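Local coordinates for protein CD180 antigen (PDB 3T6Q) that may cooperate with MD-1 and TLR4 in the innate immune response of B cells to bacterial lipopolysaccharide, leading to NF-kappa-B activation, at residues C368-Q371 and L372-L375; F267-S270 and S271-H275; I259-Q262 and K263-F266. All coordinates share one frame; numbering follows the deposited sequence.

Contact 1: C368-Q371 and L372-L375; sequences CNLQ and LRNL. With NAG (2-acetamido-2-deoxy-beta-D-glucopyranose), chain T.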
loop_
_atom_site.group_PDB
_atom_site.type_symbol
_atom_site.label_atom_id
_atom_site.label_comp_id
_atom_site.label_asym_id
_atom_site.label_seq_id
_atom_site.Cartn_x
_atom_site.Cartn_y
_atom_site.Cartn_z
ATOM N N CYS A 368 -49.102 9.285 26.443
ATOM C CA CYS A 368 -48.527 8.084 25.850
ATOM C C CYS A 368 -49.047 6.800 26.503
ATOM O O CYS A 368 -48.416 5.765 26.352
ATOM C CB CYS A 368 -47.001 8.122 25.979
ATOM S SG CYS A 368 -46.221 9.631 25.319
ATOM N N ASN A 369 -50.168 6.869 27.243
ATOM C CA ASN A 369 -50.750 5.690 27.880
ATOM C C ASN A 369 -51.187 4.588 26.951
ATOM O O ASN A 369 -50.947 3.418 27.241
ATOM C CB ASN A 369 -51.918 6.103 28.781
ATOM C CG ASN A 369 -51.465 7.090 29.825
ATOM O OD1 ASN A 369 -50.485 6.799 30.555
ATOM N ND2 ASN A 369 -52.096 8.279 29.865
ATOM N N LEU A 370 -51.807 4.930 25.823
ATOM C CA LEU A 370 -52.201 3.871 24.915
ATOM C C LEU A 370 -50.963 3.224 24.268
ATOM O O LEU A 370 -50.892 1.998 24.083
ATOM C CB LEU A 370 -53.114 4.440 23.802
ATOM C CG LEU A 370 -54.429 5.178 24.134
ATOM C CD1 LEU A 370 -55.473 5.093 23.031
ATOM C CD2 LEU A 370 -55.063 4.745 25.432
ATOM N N GLN A 371 -50.018 4.073 23.856
ATOM C CA GLN A 371 -48.840 3.624 23.105
ATOM C C GLN A 371 -47.898 2.763 23.928
ATOM O O GLN A 371 -47.333 1.784 23.423
ATOM C CB GLN A 371 -48.091 4.840 22.527
ATOM C CG GLN A 371 -48.939 5.647 21.519
ATOM C CD GLN A 371 -49.840 6.702 22.160
ATOM O OE1 GLN A 371 -50.011 6.742 23.375
ATOM N NE2 GLN A 371 -50.428 7.562 21.328
ATOM N N LEU A 372 -47.749 3.131 25.189
ATOM C CA LEU A 372 -46.846 2.458 26.130
ATOM C C LEU A 372 -47.599 1.557 27.130
ATOM O O LEU A 372 -47.088 1.284 28.229
ATOM C CB LEU A 372 -46.058 3.506 26.907
ATOM C CG LEU A 372 -45.290 4.549 26.057
ATOM C CD1 LEU A 372 -44.712 5.595 26.994
ATOM C CD2 LEU A 372 -44.229 3.898 25.202
ATOM N N ARG A 373 -48.812 1.146 26.759
ATOM C CA ARG A 373 -49.659 0.299 27.627
ATOM C C ARG A 373 -48.860 -0.885 28.185
ATOM O O ARG A 373 -48.184 -1.594 27.434
ATOM C CB ARG A 373 -50.880 -0.208 26.842
ATOM C CG ARG A 373 -51.843 -1.088 27.633
ATOM C CD ARG A 373 -53.048 -1.487 26.782
ATOM N NE ARG A 373 -53.930 -0.342 26.650
ATOM C CZ ARG A 373 -54.967 -0.296 25.808
ATOM N NH1 ARG A 373 -55.723 0.793 25.754
ATOM N NH2 ARG A 373 -55.255 -1.355 25.041
ATOM N N ASN A 374 -48.932 -1.067 29.494
ATOM C CA ASN A 374 -48.337 -2.224 30.203
ATOM C C ASN A 374 -46.820 -2.171 30.378
ATOM O O ASN A 374 -46.229 -3.153 30.811
ATOM C CB ASN A 374 -48.735 -3.578 29.546
ATOM C CG ASN A 374 -48.892 -4.701 30.574
ATOM O OD1 ASN A 374 -49.293 -4.450 31.697
ATOM N ND2 ASN A 374 -48.561 -5.923 30.199
ATOM N N LEU A 375 -46.161 -1.054 30.010
ATOM C CA LEU A 375 -44.696 -0.998 30.175
ATOM C C LEU A 375 -44.339 -0.565 31.597
ATOM O O LEU A 375 -43.660 0.442 31.812
ATOM C CB LEU A 375 -44.035 -0.111 29.077
ATOM C CG LEU A 375 -44.234 -0.628 27.634
ATOM C CD1 LEU A 375 -43.528 0.355 26.710
ATOM C CD2 LEU A 375 -43.572 -1.980 27.449
HETATM C C1 NAG T . -48.732 -7.021 31.141
HETATM C C2 NAG T . -48.956 -8.322 30.359
HETATM C C3 NAG T . -49.175 -9.514 31.295
HETATM C C4 NAG T . -48.111 -9.561 32.401
HETATM C C5 NAG T . -47.952 -8.209 33.116
HETATM C C6 NAG T . -46.718 -8.225 34.026
HETATM C C7 NAG T . -50.139 -8.595 28.217
HETATM C C8 NAG T . -51.424 -8.408 27.485
HETATM N N2 NAG T . -50.133 -8.192 29.498
HETATM O O3 NAG T . -49.096 -10.682 30.492
HETATM O O4 NAG T . -48.348 -10.623 33.331
HETATM O O5 NAG T . -47.750 -7.150 32.167
HETATM O O6 NAG T . -46.622 -6.924 34.588
HETATM O O7 NAG T . -49.168 -9.094 27.641
HETATM O O HOH W 1 -53.567 2.249 28.198
HETATM O O HOH W 2 -47.680 -0.996 24.532
#
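C368 and L372 meet because both first torsions (each -54°) set the gamma atom anti to the carbonyl carbon, beside the backbone N. SG of C368 is thereby swung off to its disulfide with C367, the residue before it, across a cis peptide bond. L372 lays its branch back along the turn, and its CD1 rests on CB of C368 at 3.6 Å. The backbone ties the same two residues together: L372 N donates to C368 O at 3.0 Å, with an N-H...O angle of 152°. The CB and CG of L372 also lie against that oxygen.

R373 takes another course. Its CG stands anti to the backbone N (chi1 -180°), and the chain then bends at chi3. NE comes to water 1, which lies at the edge of the guanidinium, in its plane, 3.0 Å from NE. That water in turn donates to N369 O. On the same group, NH1 lies 4.0 Å from CD2 of L370, a loose and oblique touch. R373 N gives L370 O only a weak bond. Water 2 donates to both Q371 O and R373 O, linking two backbone carbonyls two residues apart.

Two turns follow one another here: type I from L370 to R373, then type II from L372 to L375. The second puts N374 at its third position, with positive phi. Its ND2 carries the N-linked sugar through a 1.5 Å bond to NAG C1, and also hydrogen-bonds to E347 O.

The piece lies in the loop between strands 354-356 and 380-382 of the leucine-rich repeat solenoid. N369 is held by E394 and E398, and Q371 by D366. L372 and L375 pack on L355 of strand 354-356.

Contact 2: F267-S270 and S271-H275; sequences FNIS and SNTFH. With CU (copper (II) ion), chain J.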
loop_
_atom_site.group_PDB
_atom_site.type_symbol
_atom_site.label_atom_id
_atom_site.label_comp_id
_atom_site.label_asym_id
_atom_site.label_seq_id
_atom_site.Cartn_x
_atom_site.Cartn_y
_atom_site.Cartn_z
ATOM N N PHE A 267 -35.000 -7.608 4.552
ATOM C CA PHE A 267 -36.370 -7.489 3.946
ATOM C C PHE A 267 -37.069 -8.826 3.581
ATOM O O PHE A 267 -36.482 -9.672 2.895
ATOM C CB PHE A 267 -36.333 -6.565 2.705
ATOM C CG PHE A 267 -37.678 -6.394 2.030
ATOM C CD1 PHE A 267 -37.961 -7.056 0.824
ATOM C CD2 PHE A 267 -38.670 -5.583 2.598
ATOM C CE1 PHE A 267 -39.203 -6.910 0.197
ATOM C CE2 PHE A 267 -39.917 -5.441 1.978
ATOM C CZ PHE A 267 -40.185 -6.105 0.778
ATOM N N ASN A 268 -38.317 -9.017 4.024
ATOM C CA ASN A 268 -39.085 -10.266 3.720
ATOM C C ASN A 268 -38.431 -11.526 4.306
ATOM O O ASN A 268 -38.309 -12.587 3.695
ATOM C CB ASN A 268 -39.408 -10.465 2.217
ATOM C CG ASN A 268 -40.540 -11.490 1.989
ATOM O OD1 ASN A 268 -40.527 -12.277 1.045
ATOM N ND2 ASN A 268 -41.505 -11.482 2.872
ATOM N N ILE A 269 -38.049 -11.356 5.543
ATOM C CA ILE A 269 -37.409 -12.335 6.371
ATOM C C ILE A 269 -38.333 -13.560 6.669
ATOM O O ILE A 269 -39.534 -13.414 6.906
ATOM C CB ILE A 269 -37.024 -11.536 7.642
ATOM C CG1 ILE A 269 -36.100 -12.259 8.545
ATOM C CG2 ILE A 269 -38.253 -11.131 8.454
ATOM C CD1 ILE A 269 -35.786 -11.387 9.739
ATOM N N SER A 270 -37.755 -14.759 6.654
ATOM C CA SER A 270 -38.435 -15.975 7.085
ATOM C C SER A 270 -38.642 -15.923 8.600
ATOM O O SER A 270 -37.773 -15.398 9.331
ATOM C CB SER A 270 -37.568 -17.203 6.714
ATOM O OG SER A 270 -37.938 -18.314 7.531
ATOM N N SER A 271 -39.734 -16.496 9.091
ATOM C CA SER A 271 -39.913 -16.659 10.533
ATOM C C SER A 271 -38.877 -17.600 11.193
ATOM O O SER A 271 -38.763 -17.663 12.438
ATOM C CB SER A 271 -41.321 -17.156 10.811
ATOM O OG SER A 271 -41.543 -18.377 10.101
ATOM N N ASN A 272 -38.139 -18.349 10.370
ATOM C CA ASN A 272 -37.084 -19.247 10.871
ATOM C C ASN A 272 -35.682 -18.627 10.849
ATOM O O ASN A 272 -34.686 -19.307 11.165
ATOM C CB ASN A 272 -37.071 -20.554 10.059
ATOM C CG ASN A 272 -36.593 -21.730 10.879
ATOM O OD1 ASN A 272 -36.648 -21.696 12.115
ATOM N ND2 ASN A 272 -36.132 -22.792 10.191
ATOM N N THR A 273 -35.592 -17.335 10.512
ATOM C CA THR A 273 -34.280 -16.700 10.272
ATOM C C THR A 273 -33.345 -16.767 11.501
ATOM O O THR A 273 -32.147 -16.978 11.336
ATOM C CB THR A 273 -34.435 -15.227 9.860
ATOM O OG1 THR A 273 -35.199 -15.167 8.652
ATOM C CG2 THR A 273 -33.048 -14.545 9.638
ATOM N N PHE A 274 -33.899 -16.576 12.707
ATOM C CA PHE A 274 -33.071 -16.461 13.907
ATOM C C PHE A 274 -33.079 -17.704 14.810
ATOM O O PHE A 274 -32.682 -17.633 15.982
ATOM C CB PHE A 274 -33.474 -15.205 14.704
ATOM C CG PHE A 274 -33.305 -13.926 13.898
ATOM C CD1 PHE A 274 -32.024 -13.410 13.651
ATOM C CD2 PHE A 274 -34.408 -13.272 13.374
ATOM C CE1 PHE A 274 -31.846 -12.236 12.886
ATOM C CE2 PHE A 274 -34.247 -12.086 12.625
ATOM C CZ PHE A 274 -32.978 -11.583 12.371
ATOM N N HIS A 275 -33.461 -18.856 14.263
ATOM C CA HIS A 275 -33.531 -20.055 15.129
ATOM C C HIS A 275 -32.197 -20.478 15.738
ATOM O O HIS A 275 -32.227 -21.118 16.776
ATOM C CB HIS A 275 -34.203 -21.243 14.413
ATOM C CG HIS A 275 -33.341 -21.884 13.347
ATOM N ND1 HIS A 275 -33.358 -21.495 12.050
ATOM C CD2 HIS A 275 -32.396 -22.910 13.436
ATOM C CE1 HIS A 275 -32.492 -22.247 11.336
ATOM N NE2 HIS A 275 -31.902 -23.111 12.188
HETATM CU CU CU J . -30.758 -24.564 11.319
HETATM O O HOH W 3 -34.788 -14.774 5.957
#
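This is a local turn contact, S270 against T273 and I269 against F274, on the loop side of a leucine-rich repeat. It lies in LRR 8, between strands 255-260 and 282-284 of the solenoid. A type I turn runs from S270 to T273, and another follows from N272 to H275.

In the first turn S270 accepts bonds with both its carbonyl and its hydroxyl. S270 O accepts T273 OG1 at 2.7 Å and T273 N at 3.1 Å. The hydroxyl is tilted 20° from the carbonyl plane, whereas the N-H comes from well above it. S270 OG also accepts N272 N at 2.8 Å, an ST turn. Its chi1 of 159° carries the hydroxyl forward, beside the carbonyl carbon, to meet that N-H. Water 3 accepts from S270 N and donates to T273 OG1, so the threonine hydroxyl donates to S270 O and accepts from the water.

Beside these bonds is a small apolar cluster. The side chains of I269 and T273 cross at about a right angle, with I269 CG1 3.0 Å from T273 OG1. CD1 of I269 reaches CE2 of F274 at 3.3 Å, a tight, oblique approach. CG2 of T273 sits over the centre of one face of the same ring. F274 also meets F277 edge-to-face, and I269 touches P294 of the next repeat's loop.

The second turn presents a metal ligand. H275 and E249 together bind the copper ion seen in the crystal. H275 ND1 donates almost straight to N272 O, in the carbonyl plane, which fixes the ring's rotation and leaves NE2 to the copper at 2.0 Å.

Contact 3: I259-Q262 and K263-F266; sequences INLQ and KHYF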
loop_
_atom_site.group_PDB
_atom_site.type_symbol
_atom_site.label_atom_id
_atom_site.label_comp_id
_atom_site.label_asym_id
_atom_site.label_seq_id
_atom_site.Cartn_x
_atom_site.Cartn_y
_atom_site.Cartn_z
ATOM N N ILE A 259 -24.342 -9.531 18.838
ATOM C CA ILE A 259 -24.006 -9.614 17.417
ATOM C C ILE A 259 -24.588 -8.420 16.684
ATOM O O ILE A 259 -25.733 -7.977 16.976
ATOM C CB ILE A 259 -24.451 -10.947 16.769
ATOM C CG1 ILE A 259 -24.021 -11.044 15.306
ATOM C CG2 ILE A 259 -25.945 -11.161 16.903
ATOM C CD1 ILE A 259 -24.133 -12.488 14.764
ATOM N N ASN A 260 -23.815 -7.908 15.712
ATOM C CA ASN A 260 -24.293 -6.779 14.900
ATOM C C ASN A 260 -24.337 -7.272 13.461
ATOM O O ASN A 260 -23.352 -7.867 12.961
ATOM C CB ASN A 260 -23.313 -5.573 15.059
ATOM C CG ASN A 260 -23.811 -4.331 14.302
ATOM O OD1 ASN A 260 -23.936 -4.362 13.084
ATOM N ND2 ASN A 260 -24.073 -3.273 15.010
ATOM N N LEU A 261 -25.465 -7.061 12.784
ATOM C CA LEU A 261 -25.628 -7.441 11.408
ATOM C C LEU A 261 -26.102 -6.250 10.550
ATOM O O LEU A 261 -26.865 -6.422 9.595
ATOM C CB LEU A 261 -26.664 -8.606 11.336
ATOM C CG LEU A 261 -26.077 -9.939 11.834
ATOM C CD1 LEU A 261 -27.113 -10.986 12.224
ATOM C CD2 LEU A 261 -25.091 -10.496 10.776
ATOM N N GLN A 262 -25.673 -5.046 10.900
ATOM C CA GLN A 262 -26.220 -3.874 10.206
ATOM C C GLN A 262 -26.041 -3.913 8.672
ATOM O O GLN A 262 -25.035 -4.451 8.162
ATOM C CB GLN A 262 -25.597 -2.594 10.796
ATOM C CG GLN A 262 -24.098 -2.414 10.448
ATOM C CD GLN A 262 -23.699 -0.930 10.401
ATOM O OE1 GLN A 262 -24.029 -0.165 11.283
ATOM N NE2 GLN A 262 -22.985 -0.540 9.361
ATOM N N LYS A 263 -27.028 -3.353 7.966
ATOM C CA LYS A 263 -26.961 -3.046 6.524
ATOM C C LYS A 263 -26.997 -4.263 5.630
ATOM O O LYS A 263 -26.941 -4.122 4.423
ATOM C CB LYS A 263 -25.788 -2.131 6.170
ATOM C CG LYS A 263 -25.917 -0.749 6.820
ATOM C CD LYS A 263 -25.220 0.329 5.997
ATOM C CE LYS A 263 -25.629 1.715 6.512
ATOM N NZ LYS A 263 -26.910 2.184 5.927
ATOM N N HIS A 264 -27.076 -5.469 6.207
ATOM C CA HIS A 264 -27.414 -6.628 5.370
ATOM C C HIS A 264 -28.837 -6.564 4.943
ATOM O O HIS A 264 -29.684 -5.913 5.606
ATOM C CB HIS A 264 -27.129 -7.958 6.098
ATOM C CG HIS A 264 -25.659 -8.219 6.275
ATOM N ND1 HIS A 264 -24.869 -8.635 5.246
ATOM C CD2 HIS A 264 -24.827 -8.039 7.373
ATOM C CE1 HIS A 264 -23.604 -8.754 5.676
ATOM N NE2 HIS A 264 -23.567 -8.370 6.981
ATOM N N TYR A 265 -29.141 -7.240 3.842
ATOM C CA TYR A 265 -30.481 -7.143 3.271
ATOM C C TYR A 265 -31.411 -8.226 3.829
ATOM O O TYR A 265 -31.478 -9.325 3.282
ATOM C CB TYR A 265 -30.402 -7.203 1.748
ATOM C CG TYR A 265 -31.681 -6.845 1.017
ATOM C CD1 TYR A 265 -32.308 -7.777 0.171
ATOM C CD2 TYR A 265 -32.266 -5.578 1.159
ATOM C CE1 TYR A 265 -33.469 -7.453 -0.510
ATOM C CE2 TYR A 265 -33.430 -5.246 0.471
ATOM C CZ TYR A 265 -34.020 -6.194 -0.353
ATOM O OH TYR A 265 -35.166 -5.889 -1.033
ATOM N N PHE A 266 -32.123 -7.898 4.916
ATOM C CA PHE A 266 -33.065 -8.815 5.536
ATOM C C PHE A 266 -34.494 -8.773 4.957
ATOM O O PHE A 266 -35.112 -9.819 4.871
ATOM C CB PHE A 266 -33.140 -8.631 7.060
ATOM C CG PHE A 266 -31.980 -9.249 7.837
ATOM C CD1 PHE A 266 -32.173 -10.423 8.606
ATOM C CD2 PHE A 266 -30.714 -8.640 7.883
ATOM C CE1 PHE A 266 -31.103 -10.961 9.365
ATOM C CE2 PHE A 266 -29.655 -9.169 8.640
ATOM C CZ PHE A 266 -29.846 -10.338 9.368
#
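L261 and F266 cross at about a right angle just past the end of strand 255-260. CD1 of the leucine comes to the edge of the phenyl ring, 4.0 Å from CZ. L261, H264 and F266 all set CG anti to the carbonyl carbon (chi1 -70° to -78°), which lets L261 meet F266 and brings H264 CD2 to L261 O at 3.4 Å. That oxygen lies at the imidazole edge, near its plane. The far nitrogen, NE2, bonds to L232 O, just after the neighbouring strand 226-231.

Q262 is different. Its CG lies between the backbone N and the carbonyl carbon (chi1 70°), and beyond it the chain is extended. K263 runs alongside in the same direction, its CG 3.9 Å from Q262 NE2. The type II turn from L261 to H264 places K263 at positive phi. Before it, N260 OD1 accepts Q262 N at 2.9 Å, an Asx turn at the end of the strand.

L261 and F266 form a buried apolar pair. The polar ends of Q262 and K263 are committed both to this chain, at T234 O and in a salt bridge to E236, and to another protein chain, weakly for K263. The turn therefore takes part in that interface.

How the contacts relate
Contact 3, contact 2 and contact 1 come in that order along the chain. Contacts 3 and 2 are successive pieces of LRR 8: the chain leaves strand 255-260 through 259-266 and continues at once into 267-275. Their centres are about 13 Å apart, and they touch where F274 CZ packs on F266 CE1, so their apolar residues are continuous there. Contact 1 lies several repeats further on, with its centre about 28 Å from contact 2 and about 29 Å from contact 3, and touches neither. Contact 3 is on the strand side, near another protein chain; contacts 1 and 2 lie in loops that carry a glycan and a copper ligand respectively.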